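Local coordinates for protein VirX1 (Cyanophage Syn10, PDB 6QGM) that iodinates diverse substrates as a viral halogenase, probably flavin-dependent and related to the tryptophan halogenases, at residues B[404-409]-B[441-445]; B[245-250]-B[417-421]. One frame throughout, in Å; residues are numbered along the deposited sequence.

Contact 1: residues B[404-409]-B[441-445]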
loop_
_atom_site.group_PDB
_atom_site.type_symbol
_atom_site.label_atom_id
_atom_site.label_comp_id
_atom_site.label_asym_id
_atom_site.label_seq_id
_atom_site.Cartn_x
_atom_site.Cartn_y
_atom_site.Cartn_z
ATOM N N ALA B 404 20.937 -1.753 8.863
ATOM C CA ALA B 404 20.535 -1.852 10.284
ATOM C C ALA B 404 20.113 -3.293 10.620
ATOM O O ALA B 404 20.398 -3.735 11.752
ATOM C CB ALA B 404 19.433 -0.864 10.601
ATOM N N MET B 405 19.489 -4.013 9.674
ATOM C CA MET B 405 18.986 -5.392 9.899
ATOM C C MET B 405 20.144 -6.362 10.159
ATOM O O MET B 405 19.923 -7.336 10.891
ATOM C CB MET B 405 18.157 -5.872 8.707
ATOM C CG MET B 405 16.770 -5.279 8.672
ATOM S SD MET B 405 15.702 -6.021 7.438
ATOM C CE MET B 405 14.195 -5.086 7.687
ATOM N N HIS B 406 21.332 -6.099 9.606
ATOM C CA HIS B 406 22.567 -6.911 9.820
ATOM C C HIS B 406 22.944 -6.942 11.307
ATOM O O HIS B 406 23.501 -7.962 11.753
ATOM C CB HIS B 406 23.757 -6.360 9.024
ATOM C CG HIS B 406 23.611 -6.443 7.541
ATOM N ND1 HIS B 406 22.565 -5.858 6.866
ATOM C CD2 HIS B 406 24.393 -6.999 6.601
ATOM C CE1 HIS B 406 22.694 -6.081 5.571
ATOM N NE2 HIS B 406 23.810 -6.776 5.386
ATOM N N TYR B 407 22.687 -5.847 12.022
ATOM C CA TYR B 407 22.986 -5.688 13.466
ATOM C C TYR B 407 21.818 -6.245 14.283
ATOM O O TYR B 407 22.039 -7.032 15.211
ATOM C CB TYR B 407 23.229 -4.212 13.811
ATOM C CG TYR B 407 24.437 -3.578 13.167
ATOM C CD1 TYR B 407 25.701 -3.793 13.671
ATOM C CD2 TYR B 407 24.310 -2.733 12.077
ATOM C CE1 TYR B 407 26.823 -3.211 13.103
ATOM C CE2 TYR B 407 25.411 -2.144 11.487
ATOM C CZ TYR B 407 26.676 -2.384 12.003
ATOM O OH TYR B 407 27.780 -1.802 11.442
ATOM N N ALA B 408 20.603 -5.836 13.922
ATOM C CA ALA B 408 19.369 -6.007 14.715
ATOM C C ALA B 408 19.132 -7.484 15.050
ATOM O O ALA B 408 18.644 -7.767 16.167
ATOM C CB ALA B 408 18.206 -5.440 13.941
ATOM N N TYR B 409 19.453 -8.380 14.110
ATOM C CA TYR B 409 19.107 -9.823 14.161
ATOM C C TYR B 409 20.301 -10.666 14.615
ATOM O O TYR B 409 20.128 -11.878 14.724
ATOM C CB TYR B 409 18.556 -10.253 12.805
ATOM C CG TYR B 409 17.179 -9.714 12.544
ATOM C CD1 TYR B 409 16.085 -10.240 13.212
ATOM C CD2 TYR B 409 16.965 -8.663 11.667
ATOM C CE1 TYR B 409 14.801 -9.776 12.985
ATOM C CE2 TYR B 409 15.694 -8.158 11.452
ATOM C CZ TYR B 409 14.614 -8.712 12.126
ATOM O OH TYR B 409 13.368 -8.201 11.956
ATOM N N THR B 441 9.749 -2.238 5.731
ATOM C CA THR B 441 10.331 -3.597 5.563
ATOM C C THR B 441 10.416 -4.270 6.942
ATOM O O THR B 441 10.068 -5.461 6.999
ATOM C CB THR B 441 11.622 -3.583 4.730
ATOM O OG1 THR B 441 12.702 -3.019 5.482
ATOM C CG2 THR B 441 11.435 -2.868 3.406
ATOM N N TRP B 442 10.793 -3.551 8.012
ATOM C CA TRP B 442 10.732 -4.071 9.408
ATOM C C TRP B 442 9.333 -4.646 9.698
ATOM O O TRP B 442 9.234 -5.799 10.155
ATOM C CB TRP B 442 11.080 -2.990 10.438
ATOM C CG TRP B 442 12.475 -2.440 10.349
ATOM C CD1 TRP B 442 12.874 -1.284 9.734
ATOM C CD2 TRP B 442 13.665 -3.029 10.913
ATOM N NE1 TRP B 442 14.228 -1.130 9.854
ATOM C CE2 TRP B 442 14.738 -2.174 10.584
ATOM C CE3 TRP B 442 13.926 -4.202 11.636
ATOM C CZ2 TRP B 442 16.049 -2.445 10.968
ATOM C CZ3 TRP B 442 15.220 -4.468 12.022
ATOM C CH2 TRP B 442 16.264 -3.601 11.686
ATOM N N GLN B 443 8.290 -3.851 9.461
ATOM C CA GLN B 443 6.872 -4.242 9.704
ATOM C C GLN B 443 6.521 -5.460 8.843
ATOM O O GLN B 443 5.890 -6.391 9.370
ATOM C CB GLN B 443 5.948 -3.065 9.407
ATOM C CG GLN B 443 6.068 -1.940 10.428
ATOM C CD GLN B 443 5.367 -0.681 9.978
ATOM O OE1 GLN B 443 4.275 -0.727 9.398
ATOM N NE2 GLN B 443 5.994 0.463 10.227
ATOM N N ASP B 444 6.935 -5.448 7.576
ATOM C CA ASP B 444 6.493 -6.436 6.550
ATOM C C ASP B 444 7.198 -7.777 6.794
ATOM O O ASP B 444 6.536 -8.850 6.678
ATOM C CB ASP B 444 6.705 -5.907 5.135
ATOM C CG ASP B 444 5.836 -4.696 4.793
ATOM O OD1 ASP B 444 4.876 -4.397 5.561
ATOM O OD2 ASP B 444 6.133 -4.035 3.770
ATOM N N LEU B 445 8.486 -7.713 7.149
ATOM C CA LEU B 445 9.299 -8.907 7.487
ATOM C C LEU B 445 8.712 -9.562 8.738
ATOM O O LEU B 445 8.694 -10.801 8.791
ATOM C CB LEU B 445 10.753 -8.474 7.711
ATOM C CG LEU B 445 11.738 -9.568 8.093
ATOM C CD1 LEU B 445 11.826 -10.607 6.982
ATOM C CD2 LEU B 445 13.097 -8.951 8.367
#

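Contact 2: residues B[245-250]-B[417-421]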
loop_
_atom_site.group_PDB
_atom_site.type_symbol
_atom_site.label_atom_id
_atom_site.label_comp_id
_atom_site.label_asym_id
_atom_site.label_seq_id
_atom_site.Cartn_x
_atom_site.Cartn_y
_atom_site.Cartn_z
ATOM N N SER B 245 21.757 7.856 13.406
ATOM C CA SER B 245 22.242 7.409 14.746
ATOM C C SER B 245 21.143 6.693 15.546
ATOM O O SER B 245 21.490 6.000 16.530
ATOM C CB SER B 245 22.846 8.536 15.547
ATOM O OG SER B 245 22.146 9.739 15.329
ATOM N N LYS B 246 19.879 6.835 15.145
ATOM C CA LYS B 246 18.741 6.143 15.798
ATOM C C LYS B 246 18.717 4.649 15.455
ATOM O O LYS B 246 18.159 3.921 16.286
ATOM C CB LYS B 246 17.438 6.877 15.470
ATOM C CG LYS B 246 17.034 7.888 16.545
ATOM C CD LYS B 246 16.634 9.297 16.106
ATOM C CE LYS B 246 16.960 10.273 17.214
ATOM N NZ LYS B 246 16.200 11.537 17.063
ATOM N N LYS B 247 19.305 4.198 14.335
ATOM C CA LYS B 247 19.340 2.741 13.973
ATOM C C LYS B 247 20.773 2.240 13.701
ATOM O O LYS B 247 21.004 0.991 13.785
ATOM C CB LYS B 247 18.435 2.445 12.772
ATOM C CG LYS B 247 18.688 3.319 11.554
ATOM C CD LYS B 247 17.616 3.201 10.522
ATOM C CE LYS B 247 18.028 3.867 9.241
ATOM N NZ LYS B 247 16.941 3.782 8.246
ATOM N N LEU B 248 21.696 3.137 13.357
ATOM C CA LEU B 248 23.113 2.794 13.091
ATOM C C LEU B 248 23.999 3.606 14.038
ATOM O O LEU B 248 23.988 4.844 13.941
ATOM C CB LEU B 248 23.425 3.087 11.618
ATOM C CG LEU B 248 22.664 2.243 10.608
ATOM C CD1 LEU B 248 22.782 2.841 9.213
ATOM C CD2 LEU B 248 23.175 0.808 10.625
ATOM N N ALA B 249 24.757 2.918 14.890
ATOM C CA ALA B 249 25.545 3.520 15.989
ATOM C C ALA B 249 26.902 4.027 15.484
ATOM O O ALA B 249 27.520 4.817 16.197
ATOM C CB ALA B 249 25.706 2.508 17.092
ATOM N N ASN B 250 27.352 3.587 14.313
ATOM C CA ASN B 250 28.740 3.820 13.829
ATOM C C ASN B 250 28.853 5.250 13.291
ATOM O O ASN B 250 28.123 5.600 12.382
ATOM C CB ASN B 250 29.165 2.725 12.839
ATOM C CG ASN B 250 29.225 1.363 13.494
ATOM O OD1 ASN B 250 29.349 1.277 14.708
ATOM N ND2 ASN B 250 29.150 0.299 12.704
ATOM N N TYR B 417 28.169 -2.684 23.027
ATOM C CA TYR B 417 27.829 -2.287 21.636
ATOM C C TYR B 417 26.800 -3.254 21.064
ATOM O O TYR B 417 25.768 -2.791 20.546
ATOM C CB TYR B 417 29.075 -2.216 20.757
ATOM C CG TYR B 417 28.802 -1.935 19.305
ATOM C CD1 TYR B 417 28.645 -0.652 18.827
ATOM C CD2 TYR B 417 28.722 -2.972 18.392
ATOM C CE1 TYR B 417 28.392 -0.403 17.486
ATOM C CE2 TYR B 417 28.485 -2.746 17.045
ATOM C CZ TYR B 417 28.317 -1.453 16.590
ATOM O OH TYR B 417 28.070 -1.225 15.268
ATOM N N TRP B 418 27.069 -4.557 21.170
ATOM C CA TRP B 418 26.218 -5.624 20.580
ATOM C C TRP B 418 24.961 -5.808 21.430
ATOM O O TRP B 418 23.900 -6.078 20.842
ATOM C CB TRP B 418 27.019 -6.923 20.393
ATOM C CG TRP B 418 27.919 -6.852 19.201
ATOM C CD1 TRP B 418 29.274 -6.723 19.187
ATOM C CD2 TRP B 418 27.495 -6.822 17.828
ATOM N NE1 TRP B 418 29.730 -6.639 17.902
ATOM C CE2 TRP B 418 28.663 -6.694 17.045
ATOM C CE3 TRP B 418 26.253 -6.912 17.188
ATOM C CZ2 TRP B 418 28.613 -6.642 15.655
ATOM C CZ3 TRP B 418 26.210 -6.854 15.820
ATOM C CH2 TRP B 418 27.372 -6.747 15.065
ATOM N N LYS B 419 25.058 -5.626 22.755
ATOM C CA LYS B 419 23.864 -5.636 23.639
ATOM C C LYS B 419 22.927 -4.513 23.173
ATOM O O LYS B 419 21.714 -4.773 23.086
ATOM C CB LYS B 419 24.245 -5.567 25.114
ATOM C CG LYS B 419 23.309 -6.364 26.017
ATOM C CD LYS B 419 23.541 -6.167 27.495
ATOM C CE LYS B 419 22.260 -6.167 28.324
ATOM N NZ LYS B 419 22.336 -5.235 29.482
ATOM N N TRP B 420 23.469 -3.344 22.806
ATOM C CA TRP B 420 22.641 -2.203 22.325
ATOM C C TRP B 420 21.968 -2.563 20.998
ATOM O O TRP B 420 20.756 -2.300 20.855
ATOM C CB TRP B 420 23.424 -0.901 22.162
ATOM C CG TRP B 420 22.530 0.225 21.722
ATOM C CD1 TRP B 420 21.707 0.974 22.516
ATOM C CD2 TRP B 420 22.307 0.682 20.378
ATOM N NE1 TRP B 420 20.988 1.861 21.764
ATOM C CE2 TRP B 420 21.351 1.718 20.447
ATOM C CE3 TRP B 420 22.800 0.306 19.121
ATOM C CZ2 TRP B 420 20.899 2.392 19.310
ATOM C CZ3 TRP B 420 22.357 0.983 17.996
ATOM C CH2 TRP B 420 21.417 2.010 18.093
ATOM N N CYS B 421 22.742 -3.108 20.056
ATOM C CA CYS B 421 22.304 -3.393 18.666
ATOM C C CYS B 421 21.167 -4.426 18.656
ATOM O O CYS B 421 20.257 -4.256 17.831
ATOM C CB CYS B 421 23.458 -3.883 17.809
ATOM S SG CYS B 421 24.634 -2.573 17.391
#

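Contact 1: residues B[404-409]-B[441-445]
This is a helix-helix contact in the tryptophan halogenase fold, made by the C-terminal end of helix 382-408 and the first turn of helix 441-451. The short axes stay 12.8 Å apart and cross at -50°. Even the nearest CA pair, Met405 and Trp442, is 8.4 Å apart, so long side chains must fill the space. The main bump is the Trp442 indole. It reaches across edge-first to the small residues Ala404 and Ala408, one turn apart, whose methyls leave room for it. Ala404 CB lies 3.8 Å from Trp442 CZ2, and Ala408 CB lies 3.5 Å from Trp442 CH2, both near the ring plane. Met405 runs the other way, along one face of the indole. Met405 CG sits 3.7 Å from the centroid of the Trp442 six-membered ring, a CH-pi contact. Met405 SD lies 4.8 Å from the same Trp442 centroid, a Met-aromatic contact. With chi2 and chi3 both t, the side chain is stretched out, and Met405 CE comes 3.4 Å from Thr441 OG1. Leu445, one turn after Thr441, adds a second bump. Leu445 CD2 touches Met405 SD at 4.0 Å and also meets the phenol end of Tyr409. No hydrogen bond joins the two segments; Trp442 NE1 bonds instead to Asp401, one turn before Met405. Tyr427 stacks on the Trp442 ring, and Ile462 of helix 462-468 touches Met405 and Leu445. A second subunit meets the same region: its Arg376 bonds to the Tyr409 carbonyl. Tyr409 closes the hollow, with CE2 3.8 Å from Trp442 CZ3 and OH 3.7 Å from Leu445 CD2.

Contact 2: residues B[245-250]-B[417-421]
Here a loop packs on a helix within the tryptophan halogenase fold: the connection between strands 241-243 and 252-258 lies against helix 416-424. Ser245, Lys246 and Lys247 meet the helix through their backbone carbonyls. These line up loosely around the tip of the Trp420 indole. Ser245 O is 4.3 Å and Lys246 O is 4.2 Å from Trp420 CH2, while Lys247 O is 4.4 Å from Trp420 CZ3. The CA-to-CB bonds of both lysines point away from the helix. Lys247 extends to helix 382-408, where its amine forms a salt bridge with Asp401 and a hydrogen bond with Ser400. Leu248 also points away and packs on Val403 and Tyr407 of that helix. Ala249 then turns toward helix 416-424. Its methyl touches two aromatic rings one turn apart, with Ala249 CB 4.0 Å from Tyr417 CE1 and 3.8 Å from Trp420 CZ3. The loop thus faces two helices, with Leu248 on one and Ala249 on the other. Asn250 ends the segment just before strand 252-258, and its side-chain ND2 bonds to Glu352. A hydrogen bond joins this end of the loop to the helix: Tyr417 OH donates to Asn250 OD1 at 2.9 Å.

The centres of contacts 1 and 2 lie 13 Å apart, on the same side of the chain's centre. Their segments alternate in sequence: 245-250, 404-409, 417-421, then 441-445. Besides loop 245-250, three successive helices, 382-408, 416-424 and 441-451, supply nearly all the rest; Tyr409 lies just past the end of the first. Helix 382-408 belongs to contact 1 and also borders contact 2. Its Tyr407 turns to contact 2: CE1 is 3.2 Å from Tyr417 OH. Tyr407 OH is hydrogen-bonded to Glu352, to which Asn250 ND2 also bonds. Asp401 also connects them, pairing with Trp442 and Lys247. Contact 2 joins the loop before strand 252-258 to helix 416-424, while contact 1 joins helices 382-408 and 441-451.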